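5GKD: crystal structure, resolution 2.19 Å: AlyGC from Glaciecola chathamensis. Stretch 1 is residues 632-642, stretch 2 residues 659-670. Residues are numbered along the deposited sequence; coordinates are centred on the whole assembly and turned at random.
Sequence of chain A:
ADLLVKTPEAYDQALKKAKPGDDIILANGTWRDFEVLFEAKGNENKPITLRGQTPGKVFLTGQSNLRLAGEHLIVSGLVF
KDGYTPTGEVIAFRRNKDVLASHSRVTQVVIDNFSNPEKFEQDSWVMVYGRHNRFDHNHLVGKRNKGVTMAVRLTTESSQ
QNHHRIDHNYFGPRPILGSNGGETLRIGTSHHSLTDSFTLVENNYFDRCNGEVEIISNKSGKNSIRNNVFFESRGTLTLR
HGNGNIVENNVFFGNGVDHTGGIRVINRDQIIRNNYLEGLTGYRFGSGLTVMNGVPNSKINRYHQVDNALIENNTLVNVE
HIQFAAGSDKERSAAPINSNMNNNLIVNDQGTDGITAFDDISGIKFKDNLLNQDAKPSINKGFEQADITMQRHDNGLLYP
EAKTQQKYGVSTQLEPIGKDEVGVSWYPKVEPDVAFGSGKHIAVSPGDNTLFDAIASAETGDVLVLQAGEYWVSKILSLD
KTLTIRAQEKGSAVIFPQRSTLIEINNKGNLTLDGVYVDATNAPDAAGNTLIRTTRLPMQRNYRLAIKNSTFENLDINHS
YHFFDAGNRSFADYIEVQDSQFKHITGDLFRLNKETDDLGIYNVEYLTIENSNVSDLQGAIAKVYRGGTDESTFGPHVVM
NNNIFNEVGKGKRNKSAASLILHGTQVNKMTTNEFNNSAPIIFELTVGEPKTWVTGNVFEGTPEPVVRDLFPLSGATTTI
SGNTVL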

# COMPACT_ATOMS: atom_id res chain seq x y z
N SER A 632 20.66 -12.33 3.69
CA SER A 632 19.88 -13.45 4.20
C SER A 632 19.07 -14.18 3.15
O SER A 632 18.33 -15.10 3.52
CB SER A 632 18.95 -12.96 5.30
OG SER A 632 19.68 -12.31 6.31
N THR A 633 19.18 -13.81 1.88
CA THR A 633 18.30 -14.32 0.83
C THR A 633 19.13 -14.68 -0.40
O THR A 633 20.33 -14.43 -0.47
CB THR A 633 17.22 -13.29 0.47
OG1 THR A 633 17.84 -12.08 0.04
CG2 THR A 633 16.34 -12.99 1.67
N PHE A 634 18.46 -15.25 -1.41
CA PHE A 634 19.14 -15.70 -2.61
C PHE A 634 18.68 -14.99 -3.87
O PHE A 634 19.35 -15.11 -4.90
CB PHE A 634 18.95 -17.21 -2.79
CG PHE A 634 19.28 -18.02 -1.57
CD1 PHE A 634 20.51 -17.89 -0.95
CD2 PHE A 634 18.35 -18.88 -1.02
CE1 PHE A 634 20.82 -18.63 0.17
CE2 PHE A 634 18.65 -19.63 0.11
CZ PHE A 634 19.90 -19.50 0.71
N GLY A 635 17.56 -14.27 -3.82
CA GLY A 635 16.99 -13.64 -4.98
C GLY A 635 17.03 -12.14 -4.88
O GLY A 635 17.48 -11.59 -3.88
N PRO A 636 16.56 -11.45 -5.93
CA PRO A 636 16.04 -11.96 -7.20
C PRO A 636 17.05 -12.65 -8.12
O PRO A 636 18.23 -12.35 -8.11
CB PRO A 636 15.52 -10.69 -7.88
CG PRO A 636 15.25 -9.75 -6.77
CD PRO A 636 16.35 -10.00 -5.79
N HIS A 637 16.56 -13.61 -8.90
CA HIS A 637 17.27 -14.17 -10.03
C HIS A 637 16.60 -13.63 -11.29
O HIS A 637 15.39 -13.82 -11.46
CB HIS A 637 17.23 -15.69 -10.07
CG HIS A 637 17.59 -16.37 -8.79
ND1 HIS A 637 16.79 -16.34 -7.67
CD2 HIS A 637 18.65 -17.16 -8.47
CE1 HIS A 637 17.36 -17.06 -6.71
NE2 HIS A 637 18.48 -17.57 -7.17
N VAL A 638 17.35 -12.95 -12.14
CA VAL A 638 16.82 -12.36 -13.37
C VAL A 638 17.53 -13.02 -14.55
O VAL A 638 18.74 -12.88 -14.71
CB VAL A 638 17.00 -10.84 -13.39
CG1 VAL A 638 16.45 -10.27 -14.67
CG2 VAL A 638 16.30 -10.23 -12.20
N VAL A 639 16.77 -13.74 -15.36
CA VAL A 639 17.31 -14.56 -16.44
C VAL A 639 16.56 -14.20 -17.71
O VAL A 639 15.34 -14.38 -17.77
CB VAL A 639 17.16 -16.07 -16.15
CG1 VAL A 639 17.54 -16.88 -17.38
CG2 VAL A 639 18.00 -16.47 -14.95
N MET A 640 17.28 -13.67 -18.70
CA MET A 640 16.65 -13.25 -19.95
C MET A 640 17.49 -13.71 -21.13
O MET A 640 18.62 -13.25 -21.31
CB MET A 640 16.45 -11.74 -19.99
CG MET A 640 15.54 -11.25 -18.91
SD MET A 640 14.91 -9.61 -19.19
CE MET A 640 13.92 -9.39 -17.69
N ASN A 641 16.92 -14.60 -21.95
CA ASN A 641 17.64 -15.25 -23.03
C ASN A 641 16.82 -15.25 -24.31
O ASN A 641 15.61 -15.50 -24.29
CB ASN A 641 17.99 -16.71 -22.71
CG ASN A 641 18.76 -16.85 -21.43
OD1 ASN A 641 19.62 -16.02 -21.11
ND2 ASN A 641 18.45 -17.89 -20.68
N ASN A 642 17.50 -15.00 -25.43
CA ASN A 642 16.95 -15.28 -26.75
C ASN A 642 15.74 -14.41 -27.07
O ASN A 642 14.82 -14.84 -27.75
CB ASN A 642 16.60 -16.77 -26.90
CG ASN A 642 17.83 -17.65 -26.87
OD1 ASN A 642 18.52 -17.76 -27.87
ND2 ASN A 642 18.14 -18.28 -25.71
N SER A 659 16.34 0.21 -20.32
CA SER A 659 15.43 -0.83 -20.77
C SER A 659 15.27 -1.90 -19.72
O SER A 659 14.33 -2.70 -19.80
CB SER A 659 15.93 -1.46 -22.06
OG SER A 659 17.20 -2.06 -21.85
N LEU A 660 16.18 -1.94 -18.76
CA LEU A 660 16.23 -2.95 -17.71
C LEU A 660 17.07 -2.37 -16.59
O LEU A 660 18.23 -2.02 -16.83
CB LEU A 660 16.84 -4.23 -18.27
CG LEU A 660 16.83 -5.53 -17.49
CD1 LEU A 660 15.41 -6.03 -17.33
CD2 LEU A 660 17.65 -6.55 -18.25
N ILE A 661 16.52 -2.22 -15.39
CA ILE A 661 17.33 -1.71 -14.29
C ILE A 661 17.22 -2.67 -13.12
O ILE A 661 16.12 -2.93 -12.61
CB ILE A 661 16.98 -0.27 -13.90
CG1 ILE A 661 17.90 0.17 -12.76
CG2 ILE A 661 15.53 -0.10 -13.52
CD1 ILE A 661 17.91 1.63 -12.51
N LEU A 662 18.36 -3.19 -12.70
CA LEU A 662 18.45 -4.29 -11.75
C LEU A 662 19.30 -3.84 -10.57
O LEU A 662 20.52 -3.68 -10.69
CB LEU A 662 19.03 -5.52 -12.43
CG LEU A 662 18.30 -5.93 -13.72
CD1 LEU A 662 18.88 -7.20 -14.32
CD2 LEU A 662 16.85 -6.14 -13.44
N HIS A 663 18.64 -3.64 -9.42
CA HIS A 663 19.29 -3.17 -8.20
C HIS A 663 19.18 -4.26 -7.14
O HIS A 663 18.08 -4.64 -6.73
CB HIS A 663 18.65 -1.86 -7.74
CG HIS A 663 19.24 -1.30 -6.48
ND1 HIS A 663 19.72 -0.01 -6.40
CD2 HIS A 663 19.40 -1.84 -5.25
CE1 HIS A 663 20.16 0.22 -5.17
NE2 HIS A 663 19.98 -0.88 -4.45
N GLY A 664 20.34 -4.75 -6.68
CA GLY A 664 20.37 -5.78 -5.67
C GLY A 664 19.94 -7.15 -6.13
O GLY A 664 19.66 -7.99 -5.27
N THR A 665 19.86 -7.41 -7.43
CA THR A 665 19.60 -8.77 -7.90
C THR A 665 20.86 -9.61 -7.79
O THR A 665 21.96 -9.17 -8.14
CB THR A 665 19.10 -8.76 -9.33
OG1 THR A 665 20.03 -8.07 -10.16
CG2 THR A 665 17.78 -8.05 -9.40
N GLN A 666 20.70 -10.83 -7.30
CA GLN A 666 21.80 -11.68 -6.88
C GLN A 666 22.29 -12.61 -7.98
O GLN A 666 23.45 -13.02 -7.96
CB GLN A 666 21.36 -12.49 -5.66
CG GLN A 666 20.74 -11.59 -4.58
CD GLN A 666 20.93 -12.13 -3.19
OE1 GLN A 666 22.03 -12.55 -2.82
NE2 GLN A 666 19.85 -12.15 -2.41
N VAL A 667 21.44 -12.96 -8.93
CA VAL A 667 21.82 -13.77 -10.08
C VAL A 667 21.26 -13.10 -11.33
O VAL A 667 20.03 -12.94 -11.46
CB VAL A 667 21.32 -15.21 -9.97
CG1 VAL A 667 21.59 -15.96 -11.27
CG2 VAL A 667 21.98 -15.92 -8.78
N ASN A 668 22.14 -12.72 -12.25
CA ASN A 668 21.74 -12.03 -13.47
C ASN A 668 22.35 -12.75 -14.67
O ASN A 668 23.57 -12.91 -14.73
CB ASN A 668 22.19 -10.57 -13.45
CG ASN A 668 21.72 -9.84 -12.23
OD1 ASN A 668 20.55 -9.51 -12.12
ND2 ASN A 668 22.62 -9.58 -11.30
N LYS A 669 21.50 -13.16 -15.61
CA LYS A 669 21.96 -13.87 -16.81
C LYS A 669 21.21 -13.32 -18.01
O LYS A 669 20.00 -13.55 -18.16
CB LYS A 669 21.74 -15.38 -16.66
CG LYS A 669 22.10 -16.21 -17.90
CD LYS A 669 21.99 -17.72 -17.61
CE LYS A 669 21.78 -18.53 -18.89
NZ LYS A 669 20.76 -19.64 -18.72
N MET A 670 21.91 -12.59 -18.88
CA MET A 670 21.34 -12.07 -20.12
C MET A 670 22.14 -12.60 -21.30
O MET A 670 23.31 -12.27 -21.46
CB MET A 670 21.32 -10.54 -20.14
CG MET A 670 20.07 -9.87 -19.57
SD MET A 670 19.91 -10.02 -17.79
CE MET A 670 21.54 -9.63 -17.28

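What holds the two strands together most firmly? Strands 637-641 and 667-670 run parallel, their directions only 5° apart, and a ladder of backbone hydrogen bonds joins them. Val638 N donates to Val667 O at 2.8 Å and Val638 O accepts from Lys669 N at 2.9 Å, so Val638 spans two residues of its neighbour, as parallel pairing requires. Lys669 O then receives Met640 N at 2.8 Å, with a nearly straight N-H...O angle of 170°. At the start of the ladder, Pro636 O accepts from Gln666 N at 3.0 Å and, weakly, from Val667 N at 3.4 Å. The same carbonyls that serve the ladder also meet alpha carbons: Val639 CA lies 3.3 Å from Lys669 O, and Asn668 CA lies 3.4 Å from Val638 O.

How is the loop before the first strand secured? The side chain of Gln666 reaches back toward it. Gln666 NE2 donates to Gly635 O at 2.8 Å and, in a weak bond with an angle of 138°, to Thr633 O at 3.0 Å. One amide group thus ties two carbonyls of the loop, and one of them, Gly635 O, belongs to the cis peptide that links Gly635 to Pro636. The turn leading into the second strand has its own brace: Thr665 OG1 donates to Asn668 OD1 over a very short 2.5 Å, while Asn668 ND2 donates to Thr665 O at 3.3 Å.

What packs on the face that carries Val638 and Met640? Because side chains alternate along a strand, these two lie on the same face as Asn668 and Met670, and there they meet the earlier strand of the second stretch. Val638 CG1 comes within 3.9 Å of Leu662 CD1, and Val638 CG2 lies 3.8 Å from Thr665 CG2. The extended side chain of Met640, with chi2 and chi3 both t, carries its CE to 3.7 Å from Leu660 CD1. Closer to the backbone, Met640 CB is 4.1 Å from Met670 CG.

What lies on the other face? His637 and Val639 pair there with Val667 and Lys669. His637 CD2 approaches Val667 CG2 to 3.6 Å, while both ring nitrogens of His637 form hydrogen bonds elsewhere in the structure. Val639 CG2 sits more loosely, 4.3 Å from Lys669 CB. The long Lys669 side chain brings its NZ to 3.5 Å from Asn641 ND2, but both atoms are donors, so this is proximity without a hydrogen bond.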